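PDB 4GOT: methionine-binding lipoprotein MetQ from Bacillus subtilis subsp. subtilis, which probably binds methionine and passes it to the membrane permease of the MetNPQ ABC importer, and also takes part in methionine sulfoxide transport. Local coordinates for residues A[59-63]-A[64-68]; A[71-74]-A[75-78]; A[156-160]-A[161-165]. All coordinates share one frame; numbering follows the deposited sequence.

Interactions 1 and 2 sit at the two ends of helix 63-72. Interaction 1, at its start, is buried and lines the selenomethionine site with aromatic rings, a capping histidine and main-chain helix bonds. Interaction 2, at its end, is a surface turn closed by a backbone bond, with an asparagine stacked on a tyrosine face and a lysine bonded to a carbonyl. They touch where Leu66 meets Leu78. The strands flanking helix 63-72 belong to the six-stranded sheet, whereas interaction 3, centre to centre about 18 Å from interaction 1, lies at the edge strand of the five-stranded one. There strand 154-158 hands over to helix 163-168, and the corner, partly buried, relies on proline, small apolar groups and two waters.

Interaction 1 of 3, residues A[59-63]-A[64-68]; sequences YFQHI and PYLEQ. With MSE (selenomethionine), chain B.
The carbonyl oxygen of Ile63 receives the backbone N of Glu67 at 2.8 Å and, with His62 O accepting Leu66 N at 3.1 Å, forms the first turn of helix 63-72. Residues three to five apart are drawn together where a strand becomes a helix. His62 is the N-cap: its ND1 accepts from Tyr65 N at 3.1 Å, the donor tilted 24° out of the imidazole plane. With CG between the backbone N and the carbonyl carbon (chi1 40°), the ring folds back over the start of the helix. Histidine suits this place because its two nitrogens can serve two partners: NE2 bonds to Glu116, consistent with a proton on NE2 and an accepting ND1. The selenium of the ligand lies over one face of this ring, toward its rim, 3.2 Å from His62 NE2. Tyr65 presents a whole ring face to the methyl group, ligand CE standing 3.4 Å above the plane over its centre. Phe60 closes in from another direction, its CE2 meeting Tyr65 CE1 at 3.8 Å with the ring planes 81° apart, an oblique pairing that lets both rings touch the same methyl. Gln61 touches both rings. Its OE1 lies in the plane of the tyrosine ring, at the edge, 3.4 Å from Tyr65 CD1, and is held by Asn47, while its CB covers the centre of one Phe60 face. Leu66 adds its CB beside the same amide. Flat rings suit the apolar, polarisable selenoether tail, probably as they would methionine's thioether, and Asn206, Arg119 and Glu87 bind the ligand by hydrogen bonds. Phe60, His62 and Tyr65 form part of the side-chain pocket of an NlpA-family methionine-binding protein, in the cleft characteristic of ABC-importer substrate-binding proteins.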
# COMPACT_ATOMS: atom_id res chain seq x y z
N TYR A 59 -9.80 -1.11 3.93
CA TYR A 59 -8.84 -2.10 3.45
C TYR A 59 -8.07 -1.39 2.33
O TYR A 59 -8.53 -1.32 1.16
CB TYR A 59 -9.62 -3.29 2.90
CG TYR A 59 -8.83 -4.43 2.34
CD1 TYR A 59 -7.56 -4.72 2.79
CD2 TYR A 59 -9.42 -5.29 1.40
CE1 TYR A 59 -6.88 -5.80 2.28
CE2 TYR A 59 -8.74 -6.38 0.89
CZ TYR A 59 -7.47 -6.61 1.30
OH TYR A 59 -6.79 -7.70 0.84
N PHE A 60 -6.96 -0.76 2.72
CA PHE A 60 -6.16 0.06 1.80
C PHE A 60 -4.72 0.36 2.24
O PHE A 60 -3.94 0.74 1.38
CB PHE A 60 -6.87 1.41 1.47
CG PHE A 60 -6.63 2.48 2.49
CD1 PHE A 60 -7.18 2.37 3.76
CD2 PHE A 60 -5.73 3.52 2.24
CE1 PHE A 60 -6.89 3.33 4.73
CE2 PHE A 60 -5.45 4.48 3.20
CZ PHE A 60 -6.05 4.38 4.44
N GLN A 61 -4.37 0.21 3.53
CA GLN A 61 -3.10 0.75 4.08
C GLN A 61 -2.28 -0.29 4.79
O GLN A 61 -2.76 -1.38 5.04
CB GLN A 61 -3.43 1.86 5.10
CG GLN A 61 -3.95 1.36 6.45
CD GLN A 61 -4.74 2.38 7.23
OE1 GLN A 61 -4.26 3.49 7.48
NE2 GLN A 61 -5.98 2.02 7.63
N HIS A 62 -1.09 0.09 5.22
CA HIS A 62 -0.25 -0.77 6.09
C HIS A 62 -0.15 -0.10 7.48
O HIS A 62 -0.67 0.99 7.68
CB HIS A 62 1.15 -1.01 5.48
CG HIS A 62 1.75 0.20 4.81
ND1 HIS A 62 2.17 1.33 5.50
CD2 HIS A 62 2.03 0.43 3.51
CE1 HIS A 62 2.65 2.21 4.64
NE2 HIS A 62 2.55 1.71 3.42
N ILE A 63 0.49 -0.77 8.43
CA ILE A 63 0.55 -0.29 9.82
C ILE A 63 1.31 1.07 9.91
O ILE A 63 0.83 1.97 10.58
CB ILE A 63 1.12 -1.36 10.80
CG1 ILE A 63 0.14 -2.54 11.00
CG2 ILE A 63 1.55 -0.75 12.15
CD1 ILE A 63 0.84 -3.82 11.42
N PRO A 64 2.47 1.21 9.21
CA PRO A 64 3.16 2.52 9.23
C PRO A 64 2.25 3.66 8.72
O PRO A 64 2.24 4.76 9.30
CB PRO A 64 4.37 2.26 8.35
CG PRO A 64 4.73 0.81 8.66
CD PRO A 64 3.34 0.17 8.63
N TYR A 65 1.44 3.39 7.70
CA TYR A 65 0.56 4.43 7.21
C TYR A 65 -0.47 4.80 8.30
O TYR A 65 -0.74 5.97 8.54
CB TYR A 65 -0.13 4.01 5.92
CG TYR A 65 -0.88 5.18 5.28
CD1 TYR A 65 -2.18 5.43 5.61
CD2 TYR A 65 -0.26 6.02 4.35
CE1 TYR A 65 -2.87 6.50 5.07
CE2 TYR A 65 -0.94 7.10 3.79
CZ TYR A 65 -2.25 7.34 4.16
OH TYR A 65 -2.99 8.37 3.59
N LEU A 66 -1.08 3.78 8.90
CA LEU A 66 -2.09 3.95 9.96
C LEU A 66 -1.51 4.74 11.14
O LEU A 66 -2.14 5.69 11.62
CB LEU A 66 -2.64 2.58 10.44
CG LEU A 66 -3.69 2.70 11.59
CD1 LEU A 66 -4.93 3.53 11.17
CD2 LEU A 66 -4.06 1.31 12.10
N GLU A 67 -0.29 4.37 11.57
CA GLU A 67 0.38 5.08 12.67
C GLU A 67 0.62 6.56 12.41
O GLU A 67 0.29 7.41 13.27
CB GLU A 67 1.70 4.40 13.01
CG GLU A 67 1.43 3.12 13.74
CD GLU A 67 2.70 2.42 14.14
OE1 GLU A 67 3.79 2.97 13.88
OE2 GLU A 67 2.57 1.33 14.71
N GLN A 68 1.17 6.86 11.24
CA GLN A 68 1.30 8.25 10.80
C GLN A 68 -0.03 9.01 10.80
O GLN A 68 -0.09 10.18 11.20
CB GLN A 68 1.89 8.33 9.36
CG GLN A 68 2.07 9.76 8.83
CD GLN A 68 3.11 10.59 9.61
OE1 GLN A 68 4.02 10.05 10.22
NE2 GLN A 68 2.97 11.91 9.56
N MSE B . -1.60 -0.64 -1.13
CA MSE B . -0.47 0.30 -0.87
C MSE B . 0.91 -0.42 -0.73
O MSE B . 0.96 -1.36 0.03
OXT MSE B . 1.98 -0.10 -1.29
CB MSE B . -0.76 1.07 0.43
CG MSE B . 0.10 2.26 0.69
SE MSE B . -0.19 3.05 2.48
CE MSE B . -1.99 4.04 2.06

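Interaction 2 of 3, residues A[71-74]-A[75-78]; sequences KENT and DYKL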
# COMPACT_ATOMS: atom_id res chain seq x y z
N LYS A 71 -0.98 9.83 14.32
CA LYS A 71 -0.09 10.92 14.76
C LYS A 71 -0.59 12.29 14.24
O LYS A 71 -0.62 13.27 14.95
CB LYS A 71 1.32 10.63 14.27
CG LYS A 71 2.40 11.60 14.72
CD LYS A 71 3.73 11.22 14.06
CE LYS A 71 4.52 10.13 14.80
NZ LYS A 71 5.73 10.67 15.51
N GLU A 72 -0.98 12.35 12.98
CA GLU A 72 -1.47 13.60 12.39
C GLU A 72 -2.90 14.00 12.79
O GLU A 72 -3.23 15.19 12.81
CB GLU A 72 -1.40 13.48 10.86
CG GLU A 72 0.01 13.47 10.28
CD GLU A 72 0.02 13.17 8.77
OE1 GLU A 72 -1.07 12.96 8.20
OE2 GLU A 72 1.11 13.12 8.16
N ASN A 73 -3.78 13.03 13.01
CA ASN A 73 -5.18 13.31 13.40
C ASN A 73 -5.48 12.61 14.71
O ASN A 73 -5.76 11.42 14.73
CB ASN A 73 -6.19 12.79 12.36
CG ASN A 73 -5.83 13.15 10.91
OD1 ASN A 73 -6.50 13.99 10.29
ND2 ASN A 73 -4.84 12.47 10.34
N THR A 74 -5.42 13.35 15.83
CA THR A 74 -5.68 12.77 17.16
C THR A 74 -7.14 12.33 17.38
O THR A 74 -7.42 11.59 18.32
CB THR A 74 -5.28 13.73 18.30
OG1 THR A 74 -5.77 15.04 17.99
CG2 THR A 74 -3.75 13.78 18.48
N ASP A 75 -8.05 12.80 16.51
CA ASP A 75 -9.45 12.32 16.50
C ASP A 75 -9.63 10.89 15.95
O ASP A 75 -10.66 10.28 16.17
CB ASP A 75 -10.36 13.29 15.71
CG ASP A 75 -10.66 14.56 16.46
OD1 ASP A 75 -10.44 14.61 17.69
OD2 ASP A 75 -11.14 15.52 15.82
N TYR A 76 -8.65 10.34 15.22
CA TYR A 76 -8.75 8.95 14.71
C TYR A 76 -8.38 7.91 15.78
O TYR A 76 -7.19 7.74 16.10
CB TYR A 76 -7.78 8.70 13.54
CG TYR A 76 -8.05 9.43 12.26
CD1 TYR A 76 -9.17 10.26 12.11
CD2 TYR A 76 -7.20 9.27 11.16
CE1 TYR A 76 -9.41 10.92 10.93
CE2 TYR A 76 -7.43 9.93 9.97
CZ TYR A 76 -8.55 10.74 9.86
OH TYR A 76 -8.82 11.39 8.68
N LYS A 77 -9.37 7.22 16.33
CA LYS A 77 -9.12 6.14 17.29
C LYS A 77 -9.37 4.84 16.53
O LYS A 77 -10.49 4.31 16.55
CB LYS A 77 -10.05 6.25 18.52
CG LYS A 77 -10.12 7.62 19.18
CD LYS A 77 -8.76 8.01 19.72
CE LYS A 77 -8.79 9.38 20.40
NZ LYS A 77 -7.40 9.88 20.58
N LEU A 78 -8.36 4.40 15.79
CA LEU A 78 -8.46 3.27 14.89
C LEU A 78 -7.55 2.15 15.37
O LEU A 78 -6.62 2.40 16.14
CB LEU A 78 -8.10 3.71 13.47
CG LEU A 78 -8.95 4.88 12.95
CD1 LEU A 78 -8.55 5.23 11.53
CD2 LEU A 78 -10.41 4.51 13.06
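Asp75 follows Thr74 through the middle of a tight reversal that starts at Asn73, the first residue to leave helical backbone angles after helix 63-72. Its charged side chain is exposed, as suits a polar residue in a surface turn. Tyr76 does most of the work. Its backbone N donates to Asn73 O at 3.1 Å from above the carbonyl plane, closing the type I beta turn from Asn73 to Tyr76 that links the helix to strand 78-86. This helix and the strands on either side of it in sequence, 57-62 and 78-86, make a beta-alpha-beta crossover, since those strands run parallel with strand 206-211 between them. The tyrosine ring lies beside the asparagine side chain, both pointing the same way. Asn73 CB stands 3.7 Å above the centre of the Tyr76 ring, only 4° off the ring normal, a CH-pi contact. Beyond it the amide is stacked on the same face, its plane within 7° of the ring, with Asn73 ND2 3.6 Å from Tyr76 CE2. A bond from ND2 to Glu69 O in the last turns of the helix helps to hold the amide flat there. A large ring suits the place, for it also packs on Lys48 and Ala51 of helix 44-51. Lys77 comes next. Its chain bends at chi2 (-62°) and curls back so that NZ reaches Thr74 O at 2.8 Å, nearly along the C=O axis; the chain is long and flexible enough to reach back three residues. Lys77 also pairs through its backbone with Lys212. Leu78, which opens strand 78-86, packs back on Leu66 of the helix.

Interaction 3 of 3, residues A[156-160]-A[161-165]; sequences KKVAP and ELTAK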
# COMPACT_ATOMS: atom_id res chain seq x y z
N LYS A 156 11.61 14.71 -6.42
CA LYS A 156 10.34 15.43 -6.55
C LYS A 156 9.26 14.57 -5.87
O LYS A 156 9.46 13.39 -5.66
CB LYS A 156 9.98 15.62 -8.04
CG LYS A 156 11.00 16.34 -8.92
CD LYS A 156 10.84 17.85 -8.83
CE LYS A 156 11.59 18.60 -9.93
NZ LYS A 156 10.78 18.72 -11.19
N LYS A 157 8.11 15.15 -5.53
CA LYS A 157 7.05 14.38 -4.90
C LYS A 157 5.77 14.56 -5.65
O LYS A 157 5.42 15.69 -5.97
CB LYS A 157 6.85 14.77 -3.43
CG LYS A 157 7.98 14.35 -2.54
CD LYS A 157 8.08 15.24 -1.32
CE LYS A 157 9.39 15.03 -0.57
NZ LYS A 157 9.13 14.03 0.48
N VAL A 158 5.11 13.44 -5.96
CA VAL A 158 3.82 13.42 -6.65
C VAL A 158 2.82 12.61 -5.81
O VAL A 158 3.20 11.64 -5.15
CB VAL A 158 3.97 12.81 -8.07
CG1 VAL A 158 2.62 12.63 -8.76
CG2 VAL A 158 4.90 13.71 -8.92
N ALA A 159 1.54 12.95 -5.88
CA ALA A 159 0.53 12.16 -5.21
C ALA A 159 0.62 10.70 -5.70
O ALA A 159 0.92 10.47 -6.88
CB ALA A 159 -0.86 12.76 -5.44
N PRO A 160 0.41 9.71 -4.79
CA PRO A 160 0.51 8.28 -5.17
C PRO A 160 -0.53 7.92 -6.24
O PRO A 160 -0.32 7.04 -7.05
CB PRO A 160 0.27 7.52 -3.85
CG PRO A 160 0.01 8.58 -2.83
CD PRO A 160 0.37 9.91 -3.33
N GLU A 161 -1.62 8.70 -6.27
CA GLU A 161 -2.66 8.52 -7.27
C GLU A 161 -2.23 8.94 -8.70
O GLU A 161 -2.97 8.69 -9.69
CB GLU A 161 -3.92 9.33 -6.84
CG GLU A 161 -4.67 8.79 -5.62
CD GLU A 161 -3.96 8.99 -4.25
OE1 GLU A 161 -3.21 10.01 -4.10
OE2 GLU A 161 -4.23 8.16 -3.31
N LEU A 162 -1.13 9.67 -8.80
CA LEU A 162 -0.73 10.33 -10.04
C LEU A 162 0.66 9.94 -10.47
O LEU A 162 1.08 10.39 -11.52
CB LEU A 162 -0.76 11.86 -9.86
CG LEU A 162 -2.14 12.53 -9.77
CD1 LEU A 162 -1.95 14.02 -9.51
CD2 LEU A 162 -3.06 12.25 -10.99
N THR A 163 1.40 9.15 -9.68
CA THR A 163 2.72 8.72 -10.12
C THR A 163 2.72 7.87 -11.44
O THR A 163 3.68 7.95 -12.26
CB THR A 163 3.52 7.99 -9.03
OG1 THR A 163 2.72 6.93 -8.49
CG2 THR A 163 3.99 8.96 -7.93
N ALA A 164 1.68 7.06 -11.66
CA ALA A 164 1.50 6.39 -12.98
C ALA A 164 1.53 7.42 -14.14
O ALA A 164 2.10 7.14 -15.20
CB ALA A 164 0.20 5.58 -13.03
N LYS A 165 0.93 8.61 -13.93
CA LYS A 165 1.02 9.69 -14.93
C LYS A 165 2.44 10.31 -15.05
O LYS A 165 2.87 10.58 -16.16
CB LYS A 165 -0.01 10.81 -14.71
CG LYS A 165 -1.48 10.39 -14.64
CD LYS A 165 -1.98 9.72 -15.92
CE LYS A 165 -2.15 8.19 -15.77
NZ LYS A 165 -2.57 7.48 -17.04
O HOH W 1 -0.58 6.48 -9.72
O HOH W 2 1.79 5.26 -6.18
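The Pro160 ring and the Glu161 carboxylate lie side by side, with Glu161 OE1 over one face of the pyrrolidine near its N-CD bond, 3.7 Å from Pro160 CD. At the other oxygen, OE2 bonds to Tyr43 N and weakly to Tyr181 OH, while Pro160 touches Asn112 and Asn178; Tyr43 and Asn178 belong to the ligand pocket. The glutamate chain bends at chi2 (72°), bringing the carboxylate back over the ring. This is the corner of a beta-alpha-beta unit, where strand 154-158 gives way to helix 163-168 before parallel strand 174-177 in the second lobe's sheet. Proline suits the corner because it has no N-H to leave unpaired and its restricted phi fits the turn. Ala159 O takes Leu162 N at 2.9 Å and, weakly, Thr163 N at 3.1 Å, so one carbonyl ties the turn to the helix start. Leu162 occupies the N-cap position, though its side chain offers no capping acceptor. Its CB meets Val158 CG1 at 3.6 Å, the two side chains crossing at about a right angle; the valine puts CG1 anti to its N (chi1 174°), which aims that methyl at the turn. Thr163 contributes on two sides: CG2 leans toward Val158 CB, and OG1 bonds weakly to Phe176 O. Water completes the corner. Pro160 O accepts from two waters: water 1, at 2.7 Å, also takes Ala164 N at 3.0 Å, and water 2, at 2.9 Å, is also hydrogen-bonded to Thr163 OG1 at 3.0 Å.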